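Transcriptional regulator, LysR family (Vibrio cholerae, PDB 3SZP) probably binds DNA in a sequence-specific manner as a LysR-family transcription factor and activates virulence genes in Vibrio cholerae. Local coordinates at residues A[44-49]-A[56-61]; A[155-160]-A[264-269]. All coordinates share one frame; numbering follows the deposited sequence.

In the fold
Contact 1 (44-49 with 56-61) and contact 2 (155-160 with 264-269) follow one another along the chain and share no helix, strand or sheet. Contact 1 lies in the helix-turn-helix region, where the hairpin of strands 48-51 and 54-57 runs into the long helix 59-83. Contact 2 joins segments 104 residues apart at their closest ends, on strands 153-166 and 262-268 of the mixed sheet of the substrate-binding region. Their centres are 45 Å apart, on opposite sides of the chain's centre, and their nearest atoms stay about 31 Å apart. The two contacts thus belong to different regions, consistent with the usual division of a LysR regulator into DNA-binding and effector-sensing parts.

Contact 1: residues A[44-49]-A[56-61]; sequences NLRLLN and TLTEAG
The hydroxyl of T58 and the backbone of R46 meet at the mouth of a short hairpin. T58 OG1, placed between its own backbone N and carbonyl carbon (chi1 60°), donates to R46 O at 2.7 Å and accepts from G61 N at 2.9 Å. One hydroxyl therefore caps the first turn of helix 59-83 as its N-cap and also ties that turn to the incoming segment. Next to it, T58 N donates to L47 O at 3.0 Å, and G61 CA makes a CA-H...O contact with the same oxygen; the lack of a side chain at G61 permits this close approach.

Farther along, N49 and T56 form an antiparallel hydrogen-bonded pair, joined by N49 N to T56 O and T56 N to N49 O. On their side of the hairpin, R46 holds N49 OD1 side-on with two nitrogens, NE at 2.9 Å and, longer, NH2, with OD1 close to the guanidinium plane. The N49 side chain in turn crosses that of T58 at about a right angle, ND2 lying 3.8 Å from T58 CG2.

Apolar contacts involve the leucines. L48 CD2 presses on L57 CD2 at 3.5 Å, tighter than usual for carbons, and both side chains continue onto F9 of helix 3-15. L47 CD2 reaches A60 CB at 4.2 Å, beside F64, while E40 accepts from the backbone N of L47 and L48. A two-stranded wing leading directly into a capped helix is characteristic of the winged helix-turn-helix domain of LysR regulators.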
loop_
_atom_site.group_PDB
_atom_site.type_symbol
_atom_site.label_atom_id
_atom_site.label_comp_id
_atom_site.label_asym_id
_atom_site.label_seq_id
_atom_site.Cartn_x
_atom_site.Cartn_y
_atom_site.Cartn_z
ATOM N N ASN A 44 -24.279 4.364 7.836
ATOM C CA ASN A 44 -23.469 4.025 8.998
ATOM C C ASN A 44 -22.795 2.687 8.802
ATOM O O ASN A 44 -22.780 1.862 9.695
ATOM C CB ASN A 44 -24.330 4.003 10.254
ATOM C CG ASN A 44 -24.778 5.385 10.654
ATOM O OD1 ASN A 44 -24.005 6.341 10.584
ATOM N ND2 ASN A 44 -26.032 5.506 11.063
ATOM N N LEU A 45 -22.265 2.475 7.604
ATOM C CA LEU A 45 -21.589 1.232 7.258
ATOM C C LEU A 45 -20.380 1.503 6.392
ATOM O O LEU A 45 -20.469 2.235 5.412
ATOM C CB LEU A 45 -22.523 0.294 6.500
ATOM C CG LEU A 45 -23.565 -0.464 7.315
ATOM C CD1 LEU A 45 -24.512 -1.203 6.372
ATOM C CD2 LEU A 45 -22.905 -1.424 8.279
ATOM N N ARG A 46 -19.256 0.903 6.746
ATOM C CA ARG A 46 -18.077 0.933 5.897
ATOM C C ARG A 46 -18.300 -0.072 4.776
ATOM O O ARG A 46 -18.614 -1.228 5.023
ATOM C CB ARG A 46 -16.831 0.571 6.715
ATOM C CG ARG A 46 -15.487 0.721 6.007
ATOM C CD ARG A 46 -14.355 0.425 7.006
ATOM N NE ARG A 46 -13.042 0.397 6.378
ATOM C CZ ARG A 46 -12.300 1.477 6.105
ATOM N NH1 ARG A 46 -12.739 2.700 6.405
ATOM N NH2 ARG A 46 -11.109 1.331 5.529
ATOM N N LEU A 47 -18.142 0.377 3.541
ATOM C CA LEU A 47 -18.386 -0.474 2.371
ATOM C C LEU A 47 -17.110 -0.956 1.684
ATOM O O LEU A 47 -17.099 -2.029 1.099
ATOM C CB LEU A 47 -19.260 0.244 1.337
ATOM C CG LEU A 47 -20.691 0.542 1.777
ATOM C CD1 LEU A 47 -21.396 1.292 0.676
ATOM C CD2 LEU A 47 -21.451 -0.741 2.132
ATOM N N LEU A 48 -16.056 -0.144 1.733
ATOM C CA LEU A 48 -14.824 -0.395 0.990
ATOM C C LEU A 48 -13.627 -0.229 1.885
ATOM O O LEU A 48 -13.605 0.639 2.755
ATOM C CB LEU A 48 -14.650 0.626 -0.134
ATOM C CG LEU A 48 -15.627 0.626 -1.301
ATOM C CD1 LEU A 48 -15.406 1.848 -2.187
ATOM C CD2 LEU A 48 -15.451 -0.658 -2.099
ATOM N N ASN A 49 -12.613 -1.049 1.644
ATOM C CA ASN A 49 -11.303 -0.831 2.215
ATOM C C ASN A 49 -10.349 -0.274 1.162
ATOM O O ASN A 49 -10.372 -0.690 -0.001
ATOM C CB ASN A 49 -10.753 -2.134 2.801
ATOM C CG ASN A 49 -11.493 -2.567 4.055
ATOM O OD1 ASN A 49 -11.686 -1.775 4.988
ATOM N ND2 ASN A 49 -11.921 -3.829 4.084
ATOM N N THR A 56 -10.767 -3.072 -1.810
ATOM C CA THR A 56 -11.508 -4.293 -1.529
ATOM C C THR A 56 -12.772 -4.008 -0.726
ATOM O O THR A 56 -12.869 -3.000 -0.034
ATOM C CB THR A 56 -10.664 -5.294 -0.758
ATOM O OG1 THR A 56 -10.409 -4.778 0.550
ATOM C CG2 THR A 56 -9.332 -5.547 -1.475
ATOM N N LEU A 57 -13.730 -4.923 -0.807
ATOM C CA LEU A 57 -15.051 -4.719 -0.222
ATOM C C LEU A 57 -15.102 -5.259 1.190
ATOM O O LEU A 57 -14.487 -6.285 1.487
ATOM C CB LEU A 57 -16.101 -5.430 -1.070
ATOM C CG LEU A 57 -16.389 -4.772 -2.423
ATOM C CD1 LEU A 57 -17.053 -5.759 -3.365
ATOM C CD2 LEU A 57 -17.279 -3.591 -2.213
ATOM N N THR A 58 -15.827 -4.568 2.066
ATOM C CA THR A 58 -16.100 -5.131 3.374
ATOM C C THR A 58 -17.175 -6.185 3.142
ATOM O O THR A 58 -17.606 -6.361 1.995
ATOM C CB THR A 58 -16.605 -4.055 4.331
ATOM O OG1 THR A 58 -17.816 -3.490 3.808
ATOM C CG2 THR A 58 -15.546 -2.948 4.478
ATOM N N GLU A 59 -17.618 -6.867 4.200
ATOM C CA GLU A 59 -18.728 -7.810 4.073
ATOM C C GLU A 59 -19.975 -7.050 3.647
ATOM O O GLU A 59 -20.696 -7.481 2.771
ATOM C CB GLU A 59 -18.997 -8.550 5.393
ATOM C CG GLU A 59 -17.743 -9.122 6.034
ATOM C CD GLU A 59 -18.026 -9.922 7.312
ATOM O OE1 GLU A 59 -17.107 -10.608 7.786
ATOM O OE2 GLU A 59 -19.161 -9.868 7.841
ATOM N N ALA A 60 -20.220 -5.921 4.297
ATOM C CA ALA A 60 -21.334 -5.048 3.947
ATOM C C ALA A 60 -21.223 -4.584 2.492
ATOM O O ALA A 60 -22.192 -4.664 1.743
ATOM C CB ALA A 60 -21.387 -3.864 4.879
ATOM N N GLY A 61 -20.039 -4.123 2.091
ATOM C CA GLY A 61 -19.836 -3.690 0.715
ATOM C C GLY A 61 -20.163 -4.824 -0.250
ATOM O O GLY A 61 -20.775 -4.614 -1.308
#

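Contact 2: residues A[155-160]-A[264-269]; sequences RKIGEV and IYMLYN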
loop_
_atom_site.group_PDB
_atom_site.type_symbol
_atom_site.label_atom_id
_atom_site.label_comp_id
_atom_site.label_asym_id
_atom_site.label_seq_id
_atom_site.Cartn_x
_atom_site.Cartn_y
_atom_site.Cartn_z
ATOM N N ARG A 155 -13.614 5.385 -41.595
ATOM C CA ARG A 155 -13.445 6.318 -42.691
ATOM C C ARG A 155 -12.218 7.194 -42.487
ATOM O O ARG A 155 -12.079 7.828 -41.448
ATOM C CB ARG A 155 -14.669 7.204 -42.811
ATOM C CG ARG A 155 -14.505 8.231 -43.880
ATOM C CD ARG A 155 -15.738 9.059 -44.031
ATOM N NE ARG A 155 -15.792 9.596 -45.379
ATOM C CZ ARG A 155 -16.585 9.130 -46.332
ATOM N NH1 ARG A 155 -17.407 8.125 -46.078
ATOM N NH2 ARG A 155 -16.551 9.680 -47.531
ATOM N N LYS A 156 -11.326 7.229 -43.473
ATOM C CA LYS A 156 -10.140 8.073 -43.363
ATOM C C LYS A 156 -10.531 9.525 -43.576
ATOM O O LYS A 156 -11.107 9.858 -44.616
ATOM C CB LYS A 156 -9.084 7.672 -44.387
ATOM C CG LYS A 156 -7.862 8.589 -44.405
ATOM C CD LYS A 156 -6.830 8.089 -45.425
ATOM C CE LYS A 156 -5.658 9.055 -45.564
ATOM N NZ LYS A 156 -4.523 8.406 -46.304
ATOM N N ILE A 157 -10.230 10.386 -42.609
ATOM C CA ILE A 157 -10.567 11.797 -42.747
ATOM C C ILE A 157 -9.343 12.711 -42.863
ATOM O O ILE A 157 -9.474 13.919 -43.091
ATOM C CB ILE A 157 -11.441 12.299 -41.581
ATOM C CG1 ILE A 157 -10.675 12.208 -40.252
ATOM C CG2 ILE A 157 -12.749 11.520 -41.525
ATOM C CD1 ILE A 157 -11.411 12.831 -39.076
ATOM N N GLY A 158 -8.153 12.152 -42.695
ATOM C CA GLY A 158 -6.960 12.966 -42.799
ATOM C C GLY A 158 -5.685 12.173 -42.654
ATOM O O GLY A 158 -5.707 10.956 -42.545
ATOM N N GLU A 159 -4.562 12.869 -42.670
ATOM C CA GLU A 159 -3.307 12.228 -42.359
ATOM C C GLU A 159 -2.309 13.274 -41.918
ATOM O O GLU A 159 -2.487 14.461 -42.184
ATOM C CB GLU A 159 -2.779 11.403 -43.538
ATOM C CG GLU A 159 -2.272 12.195 -44.711
ATOM C CD GLU A 159 -1.658 11.296 -45.772
ATOM O OE1 GLU A 159 -2.080 10.124 -45.891
ATOM O OE2 GLU A 159 -0.740 11.744 -46.489
ATOM N N VAL A 160 -1.273 12.834 -41.216
ATOM C CA VAL A 160 -0.252 13.755 -40.748
ATOM C C VAL A 160 1.091 13.301 -41.241
ATOM O O VAL A 160 1.348 12.108 -41.384
ATOM C CB VAL A 160 -0.240 13.916 -39.192
ATOM C CG1 VAL A 160 -1.518 14.582 -38.715
ATOM C CG2 VAL A 160 -0.035 12.570 -38.496
ATOM N N ILE A 264 -5.666 9.459 -40.128
ATOM C CA ILE A 264 -6.681 9.784 -39.142
ATOM C C ILE A 264 -8.018 9.206 -39.572
ATOM O O ILE A 264 -8.504 9.515 -40.659
ATOM C CB ILE A 264 -6.796 11.296 -38.976
ATOM C CG1 ILE A 264 -5.446 11.851 -38.518
ATOM C CG2 ILE A 264 -7.887 11.632 -37.956
ATOM C CD1 ILE A 264 -4.997 13.041 -39.294
ATOM N N TYR A 265 -8.590 8.349 -38.732
ATOM C CA TYR A 265 -9.859 7.715 -39.031
ATOM C C TYR A 265 -10.981 8.167 -38.104
ATOM O O TYR A 265 -10.748 8.471 -36.928
ATOM C CB TYR A 265 -9.753 6.192 -38.914
ATOM C CG TYR A 265 -8.906 5.521 -39.964
ATOM C CD1 TYR A 265 -9.436 5.173 -41.198
ATOM C CD2 TYR A 265 -7.577 5.223 -39.713
ATOM C CE1 TYR A 265 -8.658 4.547 -42.158
ATOM C CE2 TYR A 265 -6.784 4.607 -40.670
ATOM C CZ TYR A 265 -7.330 4.273 -41.883
ATOM O OH TYR A 265 -6.544 3.644 -42.809
ATOM N N MET A 266 -12.193 8.188 -38.655
ATOM C CA MET A 266 -13.425 8.260 -37.895
ATOM C C MET A 266 -14.079 6.890 -37.966
ATOM O O MET A 266 -14.192 6.315 -39.040
ATOM C CB MET A 266 -14.371 9.291 -38.504
ATOM C CG MET A 266 -15.790 9.272 -37.937
ATOM S SD MET A 266 -16.796 10.699 -38.464
ATOM C CE MET A 266 -16.663 10.532 -40.246
ATOM N N LEU A 267 -14.493 6.364 -36.818
ATOM C CA LEU A 267 -15.136 5.067 -36.768
ATOM C C LEU A 267 -16.487 5.244 -36.115
ATOM O O LEU A 267 -16.633 6.068 -35.214
ATOM C CB LEU A 267 -14.305 4.074 -35.953
ATOM C CG LEU A 267 -12.777 4.069 -36.064
ATOM C CD1 LEU A 267 -12.278 2.735 -35.504
ATOM C CD2 LEU A 267 -12.305 4.212 -37.488
ATOM N N TYR A 268 -17.473 4.480 -36.581
ATOM C CA TYR A 268 -18.831 4.544 -36.056
ATOM C C TYR A 268 -19.610 3.306 -36.438
ATOM O O TYR A 268 -19.244 2.598 -37.371
ATOM C CB TYR A 268 -19.561 5.768 -36.597
ATOM C CG TYR A 268 -19.515 5.900 -38.109
ATOM C CD1 TYR A 268 -18.394 6.417 -38.746
ATOM C CD2 TYR A 268 -20.590 5.512 -38.891
ATOM C CE1 TYR A 268 -18.345 6.548 -40.119
ATOM C CE2 TYR A 268 -20.552 5.635 -40.268
ATOM C CZ TYR A 268 -19.426 6.157 -40.875
ATOM O OH TYR A 268 -19.380 6.281 -42.250
ATOM N N ASN A 269 -20.690 3.046 -35.709
ATOM C CA ASN A 269 -21.627 1.995 -36.069
ATOM C C ASN A 269 -22.434 2.395 -37.303
ATOM O O ASN A 269 -22.776 3.568 -37.474
ATOM C CB ASN A 269 -22.552 1.701 -34.895
ATOM C CG ASN A 269 -21.862 0.920 -33.790
ATOM O OD1 ASN A 269 -22.004 -0.302 -33.710
ATOM N ND2 ASN A 269 -21.108 1.620 -32.932
#
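I264 packs between I157 and V160 at a classic beta bulge, where antiparallel strands 153-166 and 262-268 of the substrate-binding region pair. I157 CG1, set between its backbone N and carbonyl carbon (chi1 64°), meets I264 CG2 at 3.7 Å, the two side chains crossing at about a right angle. The other branch of I264 ends in CD1, which touches V160 CG1 at 3.8 Å and lies against the backbone at E159. I157 CG2 also reaches M266 CB. This apolar group is covered by V285 of helix 276-287, F142 of strand 140-144 and M105 of helix 102-116.

The backbone ladder runs beside it. R155 and M266 form a hydrogen-bonded pair, with R155 N to M266 O and M266 N to R155 O both 2.8 Å. K156 and Y265 follow as a non-hydrogen-bonded pair. Then the register slips by one: I264 O takes a short bond from I157 N at 2.7 Å and a weak one from G158 N, while I264 N returns to G158 O. Two residues of one strand thus face a single residue of the other.

On the same face as I264, the aliphatic part of R155 lies alongside M266, both pointing the same way. On the opposite face, Y265 CE1 reaches K156 CB at 3.9 Å. The K156 chain is extended beyond CG, and its ammonium forms salt bridges with both D263 and E159, probably easing the repulsion between those neighbouring carboxylates. K156 NZ meets E159 OE1 at 3.0 Å on the anti side of the carboxylate, 27° out of its plane.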